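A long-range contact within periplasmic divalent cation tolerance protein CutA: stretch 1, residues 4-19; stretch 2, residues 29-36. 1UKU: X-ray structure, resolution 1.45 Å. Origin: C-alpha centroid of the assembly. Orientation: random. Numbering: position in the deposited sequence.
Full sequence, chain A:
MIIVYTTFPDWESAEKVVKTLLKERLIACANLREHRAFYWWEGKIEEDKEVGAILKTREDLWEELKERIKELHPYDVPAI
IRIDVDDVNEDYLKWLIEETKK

Stretch 1, residues 4-19: VYTTFPDWESAEKVVK
Stretch 2, residues 29-36: CANLREHR

Stretch 1 runs as a strand (4-8), turns at Pro 9 and Asp 10, and is helical from Trp 11. The strand of stretch 2 packs against that helix almost antiparallel (172°, axes 9.7 Å apart) and crosses strand 4-8 at 65°, 8.9 Å away. CA pairs set the register: Val 18 with Ala 30 (6.9 Å), Ala 14 with Leu 32 (7.8 Å), Thr 7 with His 35 (9.1 Å).

Ala 30, Leu 32 and His 35 point toward stretch 1. Leu 32 (chi1 m, chi2 p) is the main bump, burying 97 Å² in a hollow lined by Trp 11 (CZ3 to Leu 32 CB, 3.6 Å), Ala 14 (CB to Leu 32 CD2, 3.9 Å) and Val 18 (CG2 to Leu 32 CD1, 4.1 Å). Small Ala 30 admits Val 18 (t), whose CG1 lies 3.4 Å from Ala 30 CB.

Toward Glu 34 and His 35 the contact becomes largely polar. Trp 11 (m, chi2 98°) donates through NE1 to Glu 34 (m, t) OE1 at 2.9 Å; 167° aligns acceptor and N-H. Arg 33 (p, m, t, chi4 -80°) starts away, but its end returns: NH2 bonds Tyr 5 (t, chi2 66°) OH at 3.1 Å, bent to 125° and weak, while NH1 donates to His 35 (p, chi2 -117°) ND1 (2.8 Å). The Thr 7 (p) methyl CG2 packs at the imidazole edge, 3.5 Å from His 35 CE1.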

# COMPACT_ATOMS: atom_id res chain seq x y z
N VAL A 4 1.01 6.79 -6.71
CA VAL A 4 2.37 7.20 -6.41
C VAL A 4 2.54 7.20 -4.89
O VAL A 4 1.76 7.81 -4.19
CB VAL A 4 2.68 8.56 -6.99
CG1 VAL A 4 4.10 9.04 -6.61
CG2 VAL A 4 2.53 8.49 -8.49
N TYR A 5 3.57 6.52 -4.42
CA TYR A 5 3.90 6.46 -3.00
C TYR A 5 5.18 7.26 -2.75
O TYR A 5 6.18 7.13 -3.45
CB TYR A 5 4.11 5.01 -2.56
CG TYR A 5 4.37 4.78 -1.08
CD1 TYR A 5 3.40 5.04 -0.15
CD2 TYR A 5 5.60 4.27 -0.62
CE1 TYR A 5 3.61 4.82 1.22
CE2 TYR A 5 5.82 4.03 0.76
CZ TYR A 5 4.81 4.31 1.66
OH TYR A 5 5.00 4.06 3.01
N THR A 6 5.16 8.10 -1.72
CA THR A 6 6.33 8.80 -1.24
C THR A 6 6.22 8.91 0.28
O THR A 6 5.18 8.62 0.85
CB THR A 6 6.48 10.17 -1.95
OG1 THR A 6 7.75 10.74 -1.59
CG2 THR A 6 5.41 11.16 -1.58
N THR A 7 7.31 9.27 0.93
CA THR A 7 7.30 9.41 2.37
C THR A 7 7.85 10.75 2.73
O THR A 7 8.65 11.32 1.99
CB THR A 7 8.08 8.32 3.08
OG1 THR A 7 9.50 8.52 2.91
CG2 THR A 7 7.77 6.94 2.54
N PHE A 8 7.42 11.23 3.88
CA PHE A 8 7.77 12.57 4.39
C PHE A 8 8.21 12.48 5.85
O PHE A 8 7.79 11.59 6.56
CB PHE A 8 6.58 13.53 4.32
CG PHE A 8 6.09 13.83 2.94
CD1 PHE A 8 6.71 14.81 2.18
CD2 PHE A 8 5.01 13.12 2.37
CE1 PHE A 8 6.28 15.09 0.91
CE2 PHE A 8 4.57 13.43 1.07
CZ PHE A 8 5.23 14.41 0.34
N PRO A 9 9.06 13.41 6.29
CA PRO A 9 9.54 13.38 7.67
C PRO A 9 8.50 13.75 8.72
O PRO A 9 8.68 13.31 9.86
CB PRO A 9 10.73 14.33 7.62
CG PRO A 9 10.35 15.28 6.57
CD PRO A 9 9.76 14.40 5.48
N ASP A 10 7.44 14.49 8.40
CA ASP A 10 6.28 14.56 9.30
C ASP A 10 5.12 15.19 8.54
O ASP A 10 5.14 15.32 7.30
CB ASP A 10 6.54 15.34 10.61
CG ASP A 10 5.56 14.94 11.76
OD1 ASP A 10 5.68 13.81 12.29
OD2 ASP A 10 4.68 15.71 12.23
N TRP A 11 4.10 15.55 9.31
CA TRP A 11 2.82 15.92 8.80
C TRP A 11 2.83 17.27 8.13
O TRP A 11 2.10 17.47 7.16
CB TRP A 11 1.82 15.93 9.96
CG TRP A 11 1.34 14.58 10.35
CD1 TRP A 11 1.80 13.81 11.36
CD2 TRP A 11 0.38 13.81 9.65
NE1 TRP A 11 1.14 12.61 11.37
CE2 TRP A 11 0.27 12.58 10.30
CE3 TRP A 11 -0.43 14.05 8.52
CZ2 TRP A 11 -0.62 11.59 9.87
CZ3 TRP A 11 -1.30 13.08 8.11
CH2 TRP A 11 -1.39 11.87 8.77
N GLU A 12 3.60 18.23 8.65
CA GLU A 12 3.57 19.57 8.07
C GLU A 12 4.09 19.55 6.65
O GLU A 12 3.45 20.10 5.77
CB GLU A 12 4.34 20.57 8.91
CG GLU A 12 4.24 22.01 8.44
CD GLU A 12 2.85 22.62 8.58
OE1 GLU A 12 2.06 22.23 9.48
OE2 GLU A 12 2.55 23.49 7.73
N SER A 13 5.22 18.90 6.41
CA SER A 13 5.74 18.79 5.06
C SER A 13 4.81 17.95 4.19
O SER A 13 4.54 18.32 3.06
CB SER A 13 7.15 18.20 5.01
OG SER A 13 7.26 16.97 5.66
N ALA A 14 4.30 16.83 4.69
CA ALA A 14 3.45 15.99 3.90
C ALA A 14 2.22 16.78 3.45
O ALA A 14 1.83 16.73 2.28
CB ALA A 14 3.05 14.79 4.71
N GLU A 15 1.58 17.48 4.38
CA GLU A 15 0.35 18.21 4.05
C GLU A 15 0.64 19.38 3.12
O GLU A 15 -0.12 19.62 2.19
CB GLU A 15 -0.34 18.71 5.33
CG GLU A 15 -1.04 17.61 6.10
CD GLU A 15 -1.95 18.13 7.18
OE1 GLU A 15 -2.20 17.35 8.13
OE2 GLU A 15 -2.46 19.25 7.04
N LYS A 16 1.74 20.11 3.34
CA LYS A 16 2.09 21.24 2.49
C LYS A 16 2.27 20.79 1.06
O LYS A 16 1.73 21.36 0.12
CB LYS A 16 3.37 21.90 2.97
CG LYS A 16 3.78 23.12 2.14
CD LYS A 16 4.97 23.80 2.80
CE LYS A 16 5.78 24.63 1.83
NZ LYS A 16 7.00 25.16 2.50
N VAL A 17 3.04 19.71 0.89
CA VAL A 17 3.36 19.20 -0.44
C VAL A 17 2.10 18.68 -1.10
O VAL A 17 1.81 19.02 -2.23
CB VAL A 17 4.49 18.17 -0.39
CG1 VAL A 17 4.70 17.51 -1.77
CG2 VAL A 17 5.79 18.85 0.07
N VAL A 18 1.30 17.90 -0.39
CA VAL A 18 0.08 17.34 -0.97
C VAL A 18 -0.93 18.41 -1.35
O VAL A 18 -1.55 18.34 -2.43
CB VAL A 18 -0.55 16.29 -0.03
CG1 VAL A 18 -2.02 16.03 -0.31
CG2 VAL A 18 0.29 15.02 -0.09
N LYS A 19 -1.07 19.40 -0.49
CA LYS A 19 -2.01 20.49 -0.80
C LYS A 19 -1.50 21.29 -2.03
O LYS A 19 -2.31 21.68 -2.86
CB LYS A 19 -2.25 21.40 0.41
CG LYS A 19 -3.02 20.73 1.53
CD LYS A 19 -3.31 21.65 2.71
CE LYS A 19 -4.06 20.92 3.81
NZ LYS A 19 -4.36 21.81 4.97
N CYS A 29 -6.20 12.97 -5.29
CA CYS A 29 -6.33 12.77 -3.85
C CYS A 29 -5.08 12.15 -3.29
O CYS A 29 -4.23 11.62 -4.01
CB CYS A 29 -7.53 11.93 -3.56
SG CYS A 29 -7.34 10.36 -4.21
N ALA A 30 -4.95 12.28 -1.98
CA ALA A 30 -3.86 11.74 -1.19
C ALA A 30 -4.41 11.07 0.07
O ALA A 30 -5.40 11.53 0.63
CB ALA A 30 -2.90 12.80 -0.85
N ASN A 31 -3.80 9.96 0.47
CA ASN A 31 -4.09 9.30 1.74
C ASN A 31 -2.76 9.30 2.53
O ASN A 31 -1.76 8.77 2.06
CB ASN A 31 -4.54 7.86 1.53
CG ASN A 31 -5.88 7.69 0.85
OD1 ASN A 31 -6.22 6.55 0.53
ND2 ASN A 31 -6.67 8.76 0.67
N LEU A 32 -2.76 9.90 3.71
CA LEU A 32 -1.56 10.07 4.53
C LEU A 32 -1.70 9.28 5.80
O LEU A 32 -2.71 9.36 6.47
CB LEU A 32 -1.33 11.53 4.90
CG LEU A 32 -0.75 12.43 3.79
CD1 LEU A 32 -1.44 12.35 2.44
CD2 LEU A 32 -0.69 13.87 4.30
N ARG A 33 -0.66 8.56 6.18
CA ARG A 33 -0.65 7.83 7.46
C ARG A 33 0.78 7.63 7.93
O ARG A 33 1.70 7.48 7.14
CB ARG A 33 -1.41 6.50 7.40
CG ARG A 33 -0.64 5.31 6.87
CD ARG A 33 -0.37 5.38 5.45
NE ARG A 33 0.47 4.26 4.95
CZ ARG A 33 1.79 4.16 5.04
NH1 ARG A 33 2.50 5.05 5.68
NH2 ARG A 33 2.42 3.14 4.45
N GLU A 34 0.96 7.66 9.24
CA GLU A 34 2.26 7.44 9.85
C GLU A 34 2.82 6.03 9.62
O GLU A 34 2.08 5.05 9.52
CB GLU A 34 2.16 7.73 11.36
CG GLU A 34 1.96 9.20 11.67
CD GLU A 34 1.61 9.47 13.14
OE1 GLU A 34 1.11 10.59 13.44
OE2 GLU A 34 1.82 8.58 14.00
N HIS A 35 4.15 5.96 9.59
CA HIS A 35 4.83 4.67 9.69
C HIS A 35 6.19 4.89 10.30
O HIS A 35 6.64 6.03 10.47
CB HIS A 35 4.93 3.95 8.34
CG HIS A 35 5.79 4.67 7.34
ND1 HIS A 35 5.30 5.15 6.14
CD2 HIS A 35 7.12 4.95 7.34
CE1 HIS A 35 6.28 5.76 5.49
NE2 HIS A 35 7.40 5.62 6.19
N ARG A 36 6.84 3.80 10.66
CA ARG A 36 8.22 3.80 11.12
C ARG A 36 9.09 3.20 10.04
O ARG A 36 8.85 2.07 9.55
CB ARG A 36 8.34 3.03 12.43
CG ARG A 36 7.65 3.78 13.57
CD ARG A 36 7.48 2.98 14.81
NE ARG A 36 7.16 3.83 15.94
CZ ARG A 36 5.95 4.23 16.30
NH1 ARG A 36 4.87 3.86 15.61
NH2 ARG A 36 5.82 5.00 17.38